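PDB 5AZ0: uncharacterized protein from Bombyx mori, which probably catalyses the NAD(P)H-dependent reduction of aldehydes and ketones, as a silkworm member of the aldo-keto reductase family. Local coordinates for residues E87-E91 with G92-R96; E149-Y153 with L154-R158; G265-Q269 with R270-S274. All blocks are in the same frame, centred on the assembly; numbering follows the deposited sequence. Where two conformers were deposited one is given.

Overall arrangement
All three contacts are local ones at helix ends within one aldo-keto reductase barrel of alternating strands and helices, following one another in series with no nesting or crossing. Interaction 1 comes first, where helix 78-90 stops and the chain heads toward strand 100-105. Interaction 2 lies where the loop after strand 133-136 runs into helix 153-165. Interaction 3 ends helix 259-269 and leads into strand 273-274, which completes the barrel. Interactions 1 and 3 are thus C-terminal helix ends, both Schellman motifs, and interaction 2 is an N-cap. Interactions 2 and 3 lie on opposite sides of the chain's centre, about 31 Å apart, centre to centre; no two contacts touch.

Interaction 1: E87-E91 with G92-R96; sequences EKINE and GVVRR
Lys88 O and Ile89 O receive the backbone as it leaves helix 78-90 in a Schellman motif: Val93 N bonds weakly to Lys88 O, and Gly92 N bonds to Ile89 O at 3.1 Å. Gly92 makes the turn at a phi of 78°, where a CB would press on Glu91 O. Val94 N adds a second weak bond to Lys88 O. Among the side chains, Ile89 runs along the departing backbone. Its CA-H points at Val94 O, with CA 3.3 Å from the oxygen, while CG1 meets Val94 CG2 at 4.1 Å. With CG1 beside the backbone N (chi1 -72°) and the chain extended beyond it, CD1 reaches Arg96 N at 3.7 Å. Cut back to an alanine, Ile89 would lose CG1 and CD1, which is likely to leave a gap beside Val94 CG2 and the Arg96 backbone and the chain after the helix less firmly placed. On the other flank Lys88 bends at chi2 and chi3, laying CE alongside Val93 CG2 (3.9 Å). Its NZ then meets Glu91 OE1 in a weak salt bridge of 3.2 Å, and is held more strongly by Asp63, with Ser59 as a further partner, both on helix 51-64. Two carboxylates around one buried lysine would be expected to favour its charged form. Lys88 thus serves twice: its carbonyl closes the turn, its ammonium group joins two helices.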
# COMPACT_ATOMS: atom_id res chain seq x y z
N GLU A 87 6.97 -20.97 -6.54
CA GLU A 87 8.34 -21.25 -7.04
C GLU A 87 9.38 -21.05 -5.98
O GLU A 87 10.25 -21.92 -5.84
CB GLU A 87 8.69 -20.41 -8.23
CG GLU A 87 7.96 -20.92 -9.46
CD GLU A 87 7.96 -19.95 -10.66
OE1 GLU A 87 8.52 -18.83 -10.59
OE2 GLU A 87 7.36 -20.34 -11.69
N LYS A 88 9.27 -19.96 -5.19
CA LYS A 88 10.32 -19.65 -4.24
C LYS A 88 10.24 -20.60 -3.08
O LYS A 88 11.27 -20.93 -2.43
CB LYS A 88 10.24 -18.21 -3.74
CG LYS A 88 10.19 -17.18 -4.86
CD LYS A 88 11.35 -17.24 -5.84
CE LYS A 88 12.72 -17.20 -5.18
NZ LYS A 88 13.78 -16.85 -6.21
N ILE A 89 9.01 -21.00 -2.77
CA ILE A 89 8.80 -22.01 -1.75
C ILE A 89 9.38 -23.38 -2.21
O ILE A 89 9.98 -24.08 -1.39
CB ILE A 89 7.32 -22.16 -1.40
CG1 ILE A 89 6.84 -20.93 -0.59
CG2 ILE A 89 7.09 -23.47 -0.61
CD1 ILE A 89 5.36 -20.85 -0.25
N ASN A 90 9.15 -23.74 -3.47
CA ASN A 90 9.65 -25.01 -4.03
C ASN A 90 11.18 -25.00 -4.04
O ASN A 90 11.77 -25.95 -3.62
CB ASN A 90 9.11 -25.22 -5.46
CG ASN A 90 7.65 -25.62 -5.49
OD1 ASN A 90 7.04 -25.95 -4.46
ND2 ASN A 90 7.06 -25.52 -6.65
N GLU A 91 11.79 -23.88 -4.42
CA GLU A 91 13.24 -23.69 -4.37
C GLU A 91 13.82 -23.76 -2.96
O GLU A 91 15.02 -23.84 -2.80
CB GLU A 91 13.66 -22.37 -5.02
CG GLU A 91 13.33 -22.24 -6.50
CD GLU A 91 13.44 -20.80 -7.00
OE1 GLU A 91 14.14 -20.00 -6.32
OE2 GLU A 91 12.85 -20.46 -8.06
N GLY A 92 13.00 -23.71 -1.92
CA GLY A 92 13.53 -23.67 -0.54
C GLY A 92 14.07 -22.31 -0.09
O GLY A 92 14.63 -22.19 1.00
N VAL A 93 13.83 -21.27 -0.90
CA VAL A 93 14.22 -19.91 -0.52
C VAL A 93 13.41 -19.41 0.67
O VAL A 93 13.97 -18.85 1.59
CB VAL A 93 14.08 -18.95 -1.67
CG1 VAL A 93 14.56 -17.56 -1.24
CG2 VAL A 93 14.89 -19.45 -2.87
N VAL A 94 12.10 -19.64 0.66
CA VAL A 94 11.24 -19.36 1.84
C VAL A 94 10.22 -20.45 2.09
O VAL A 94 9.96 -21.26 1.21
CB VAL A 94 10.43 -18.06 1.61
CG1 VAL A 94 11.34 -16.88 1.69
CG2 VAL A 94 9.70 -18.06 0.27
N ARG A 95 9.67 -20.43 3.28
CA ARG A 95 8.44 -21.12 3.65
C ARG A 95 7.28 -20.06 3.61
O ARG A 95 7.53 -18.84 3.80
CB ARG A 95 8.52 -21.67 5.09
CG ARG A 95 9.36 -22.96 5.31
CD ARG A 95 9.27 -23.49 6.76
NE ARG A 95 9.98 -22.54 7.63
CZ ARG A 95 9.45 -21.74 8.57
NH1 ARG A 95 8.14 -21.75 8.88
NH2 ARG A 95 10.26 -20.91 9.24
N ARG A 96 6.05 -20.54 3.38
CA ARG A 96 4.85 -19.68 3.37
C ARG A 96 4.87 -18.76 4.58
O ARG A 96 4.65 -17.57 4.44
CB ARG A 96 3.55 -20.53 3.37
CG ARG A 96 2.24 -19.81 3.81
CD ARG A 96 1.91 -18.79 2.78
NE ARG A 96 0.79 -17.88 3.11
CZ ARG A 96 0.93 -16.63 3.56
NH1 ARG A 96 2.12 -16.15 3.93
NH2 ARG A 96 -0.13 -15.89 3.70
O HOH W 1 10.25 -24.03 1.01

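Interaction 2: E149-Y153 with L154-R158; sequences EKIDY and LETWR. With ACT (acetate ion), chain I.
Asp152, the N-cap residue of helix 153-165 in this barrel enzyme, accepts through OD1 from Leu154 N at 3.2 Å in a nearly straight capping bond (174°). The amide comes from above the carboxylate plane rather than within it. A chi1 of -170°, with CG opposite the backbone N, swings the carboxylate alongside the Leu154 side chain, whose CG lies 3.8 Å from Asp152 OD1. The backbone carbonyl of Asp152 serves the first turn as well, accepting from Glu155 N at 2.9 Å and weakly from Thr156 N; Tyr153 O takes Trp157 N next. One face of the Tyr153 ring has Asp152 OD1 over its centre, 3.8 Å above the plane, while Leu154 CD2 touches Tyr153 CE1 at 3.9 Å. Further out, Arg184 forms a salt bridge with Asp152 OD2 and so positions the capping carboxylate from helix 179-188. Thr156 OG1 bonds to His110 O and Trp157 NE1 to Val191 O, and Phe177 meets the Tyr153 ring edge-to-face. Beyond the ring edge, near its plane, Tyr153 OH donates to OXT of an acetate, probably from the crystallisation liquor, over a short 2.5 Å.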
# COMPACT_ATOMS: atom_id res chain seq x y z
N GLU A 149 -23.55 2.67 -4.51
CA GLU A 149 -24.43 1.75 -3.80
C GLU A 149 -24.71 2.23 -2.47
O GLU A 149 -25.56 1.67 -1.81
CB GLU A 149 -23.85 0.30 -3.80
CG GLU A 149 -23.73 -0.17 -5.24
CD GLU A 149 -23.31 -1.59 -5.49
OE1 GLU A 149 -22.21 -1.99 -5.11
OE2 GLU A 149 -24.07 -2.26 -6.18
N LYS A 150 -23.99 3.27 -2.03
CA LYS A 150 -24.24 3.91 -0.74
C LYS A 150 -24.24 2.91 0.35
O LYS A 150 -25.08 2.95 1.23
CB LYS A 150 -25.56 4.71 -0.79
CG LYS A 150 -25.50 5.82 -1.88
CD LYS A 150 -26.82 6.64 -1.97
CE LYS A 150 -26.68 7.75 -3.01
NZ LYS A 150 -27.77 8.76 -2.85
N ILE A 151 -23.27 1.98 0.34
CA ILE A 151 -23.16 1.06 1.50
C ILE A 151 -22.19 1.68 2.48
O ILE A 151 -21.13 2.15 2.09
CB ILE A 151 -22.61 -0.31 1.00
CG1 ILE A 151 -23.62 -0.87 -0.02
CG2 ILE A 151 -22.42 -1.28 2.17
CD1 ILE A 151 -23.12 -2.11 -0.72
N ASP A 152 -22.59 1.72 3.73
CA ASP A 152 -21.71 2.18 4.78
C ASP A 152 -20.46 1.21 4.87
O ASP A 152 -20.61 0.02 4.82
CB ASP A 152 -22.49 2.18 6.06
CG ASP A 152 -21.75 2.87 7.19
OD1 ASP A 152 -20.57 3.29 7.03
OD2 ASP A 152 -22.41 2.99 8.24
N TYR A 153 -19.27 1.76 5.04
CA TYR A 153 -18.05 0.99 5.22
C TYR A 153 -18.10 0.18 6.50
O TYR A 153 -17.43 -0.87 6.57
CB TYR A 153 -16.76 1.88 5.07
CG TYR A 153 -16.77 3.08 6.02
CD1 TYR A 153 -16.57 2.91 7.37
CD2 TYR A 153 -17.04 4.36 5.55
CE1 TYR A 153 -16.60 3.95 8.24
CE2 TYR A 153 -17.09 5.45 6.43
CZ TYR A 153 -16.86 5.25 7.76
OH TYR A 153 -16.90 6.30 8.66
N LEU A 154 -18.96 0.57 7.46
CA LEU A 154 -19.21 -0.27 8.59
C LEU A 154 -19.87 -1.58 8.25
O LEU A 154 -19.61 -2.58 8.98
CB LEU A 154 -20.03 0.40 9.74
CG LEU A 154 -19.47 1.73 10.32
CD1 LEU A 154 -20.42 2.22 11.44
CD2 LEU A 154 -18.07 1.51 10.93
N GLU A 155 -20.76 -1.61 7.24
CA GLU A 155 -21.38 -2.89 6.80
C GLU A 155 -20.26 -3.67 6.17
O GLU A 155 -20.12 -4.82 6.45
CB GLU A 155 -22.56 -2.86 5.77
CG GLU A 155 -23.07 -4.32 5.46
CD GLU A 155 -24.02 -4.54 4.27
OE1 GLU A 155 -24.79 -3.59 4.02
OE2 GLU A 155 -24.02 -5.68 3.65
N THR A 156 -19.47 -3.06 5.31
CA THR A 156 -18.39 -3.80 4.68
C THR A 156 -17.45 -4.47 5.72
O THR A 156 -17.09 -5.62 5.58
CB THR A 156 -17.59 -2.92 3.76
OG1 THR A 156 -18.51 -2.17 2.96
CG2 THR A 156 -16.64 -3.76 2.91
N TRP A 157 -17.21 -3.75 6.80
CA TRP A 157 -16.28 -4.14 7.82
C TRP A 157 -16.77 -5.33 8.54
O TRP A 157 -15.95 -6.19 8.86
CB TRP A 157 -15.99 -2.95 8.76
CG TRP A 157 -14.82 -3.26 9.68
CD1 TRP A 157 -14.87 -3.54 10.99
CD2 TRP A 157 -13.46 -3.36 9.29
NE1 TRP A 157 -13.59 -3.77 11.48
CE2 TRP A 157 -12.71 -3.65 10.46
CE3 TRP A 157 -12.80 -3.23 8.07
CZ2 TRP A 157 -11.32 -3.86 10.43
CZ3 TRP A 157 -11.40 -3.37 8.04
CH2 TRP A 157 -10.70 -3.71 9.20
N ARG A 158 -18.08 -5.50 8.69
CA ARG A 158 -18.58 -6.75 9.26
C ARG A 158 -18.14 -7.98 8.44
O ARG A 158 -17.88 -9.02 8.99
CB ARG A 158 -20.12 -6.82 9.39
CG ARG A 158 -20.75 -5.83 10.39
CD ARG A 158 -22.30 -5.97 10.67
NE ARG A 158 -23.12 -4.88 10.06
CZ ARG A 158 -23.10 -3.56 10.42
NH1 ARG A 158 -22.33 -3.08 11.40
NH2 ARG A 158 -23.87 -2.68 9.75
C ACT I . -17.29 9.59 7.95
O ACT I . -16.80 10.43 7.17
OXT ACT I . -17.68 8.44 7.60
CH3 ACT I . -17.41 10.07 9.35

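Interaction 3: G265-Q269 with R270-S274; sequences GYLYQ and RGIVS
Tyr266 O, Tyr268 O and Leu267 O take the backbone bonds that end helix 259-269. Arg270 N reaches Tyr266 O at 2.8 Å. Gly271 N comes to Tyr268 O, and Ile272 N returns to Leu267 O at 3.0 Å. Gly271, at a positive phi of 74°, makes this a Schellman motif. The turn feeds strand 273-274, the last of the eight-stranded parallel barrel: Val273 pairs with Val220 and Ala222 on one side, and Ser274 with Ala19 and Gly21, just ahead of the first barrel strand, closing the ring. Leu267 CB faces Ile272 CB at 4.3 Å, an apolar contact, and Leu267 CD1 lies 3.5 Å from the hydroxyl oxygen Ser274 OG. Arg270 works through its aliphatic part: CG sits over one face of the Tyr266 ring, toward the rim, and Arg270 CD meets Tyr266 CE2 at 3.8 Å. The bend at chi3 (52°) then turns the guanidinium so that Ile272 CD1 rests over its centre, 3.7 Å above the plane. The polar ends find partners beyond the turn: Arg270 NH1 bonds to Ser205 O and Gln269 OE1 accepts from Leu295 N.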
# COMPACT_ATOMS: atom_id res chain seq x y z
N GLY A 265 14.04 6.10 4.09
CA GLY A 265 14.49 6.07 5.45
C GLY A 265 13.78 7.06 6.37
O GLY A 265 13.57 6.78 7.55
N TYR A 266 13.40 8.19 5.82
CA TYR A 266 12.63 9.21 6.52
C TYR A 266 11.24 8.62 6.95
O TYR A 266 10.87 8.61 8.17
CB TYR A 266 12.49 10.41 5.59
CG TYR A 266 11.62 11.48 6.19
CD1 TYR A 266 11.99 12.14 7.38
CD2 TYR A 266 10.39 11.79 5.62
CE1 TYR A 266 11.18 13.11 7.95
CE2 TYR A 266 9.57 12.81 6.16
CZ TYR A 266 9.98 13.47 7.33
OH TYR A 266 9.16 14.45 7.87
N LEU A 267 10.56 7.99 5.98
CA LEU A 267 9.26 7.31 6.25
C LEU A 267 9.44 6.26 7.29
O LEU A 267 8.64 6.15 8.26
CB LEU A 267 8.59 6.73 4.98
CG LEU A 267 8.20 7.81 3.97
CD1 LEU A 267 7.76 7.25 2.64
CD2 LEU A 267 7.09 8.72 4.50
N TYR A 268 10.54 5.50 7.16
CA TYR A 268 10.79 4.44 8.12
C TYR A 268 10.93 5.03 9.48
O TYR A 268 10.45 4.47 10.47
CB TYR A 268 12.06 3.67 7.75
CG TYR A 268 12.54 2.79 8.82
CD1 TYR A 268 11.82 1.71 9.21
CD2 TYR A 268 13.73 3.06 9.49
CE1 TYR A 268 12.24 0.88 10.23
CE2 TYR A 268 14.18 2.22 10.52
CZ TYR A 268 13.42 1.12 10.90
OH TYR A 268 13.83 0.28 11.98
N GLN A 269 11.66 6.14 9.54
CA GLN A 269 11.91 6.82 10.78
C GLN A 269 10.65 7.51 11.37
O GLN A 269 10.59 7.67 12.55
CB GLN A 269 13.01 7.89 10.59
CG GLN A 269 13.63 8.32 11.93
CD GLN A 269 14.95 9.10 11.78
OE1 GLN A 269 15.88 8.65 11.11
NE2 GLN A 269 15.00 10.26 12.40
N ARG A 270 9.65 7.86 10.54
CA ARG A 270 8.30 8.18 11.03
C ARG A 270 7.50 6.98 11.53
O ARG A 270 6.37 7.16 12.01
CB ARG A 270 7.49 8.92 9.98
CG ARG A 270 8.16 10.16 9.39
CD ARG A 270 7.20 10.95 8.49
NE ARG A 270 5.92 11.26 9.16
CZ ARG A 270 4.80 11.57 8.52
NH1 ARG A 270 4.77 11.63 7.19
NH2 ARG A 270 3.68 11.77 9.19
N GLY A 271 8.07 5.76 11.49
CA GLY A 271 7.32 4.55 11.85
C GLY A 271 6.29 4.11 10.79
O GLY A 271 5.32 3.44 11.10
N ILE A 272 6.52 4.49 9.55
CA ILE A 272 5.63 4.21 8.45
C ILE A 272 6.26 3.12 7.55
O ILE A 272 7.43 3.22 7.22
CB ILE A 272 5.41 5.50 7.62
CG1 ILE A 272 4.66 6.50 8.51
CG2 ILE A 272 4.60 5.21 6.39
CD1 ILE A 272 4.44 7.89 7.91
N VAL A 273 5.43 2.11 7.18
CA VAL A 273 5.77 1.03 6.30
C VAL A 273 5.70 1.62 4.90
O VAL A 273 4.76 2.32 4.63
CB VAL A 273 4.76 -0.16 6.43
CG1 VAL A 273 5.03 -1.21 5.36
CG2 VAL A 273 4.72 -0.76 7.86
N SER A 274 6.69 1.37 4.04
CA SER A 274 6.67 1.80 2.63
C SER A 274 6.48 0.63 1.67
O SER A 274 7.08 -0.43 1.86
CB SER A 274 7.99 2.44 2.27
OG SER A 274 7.98 3.75 2.83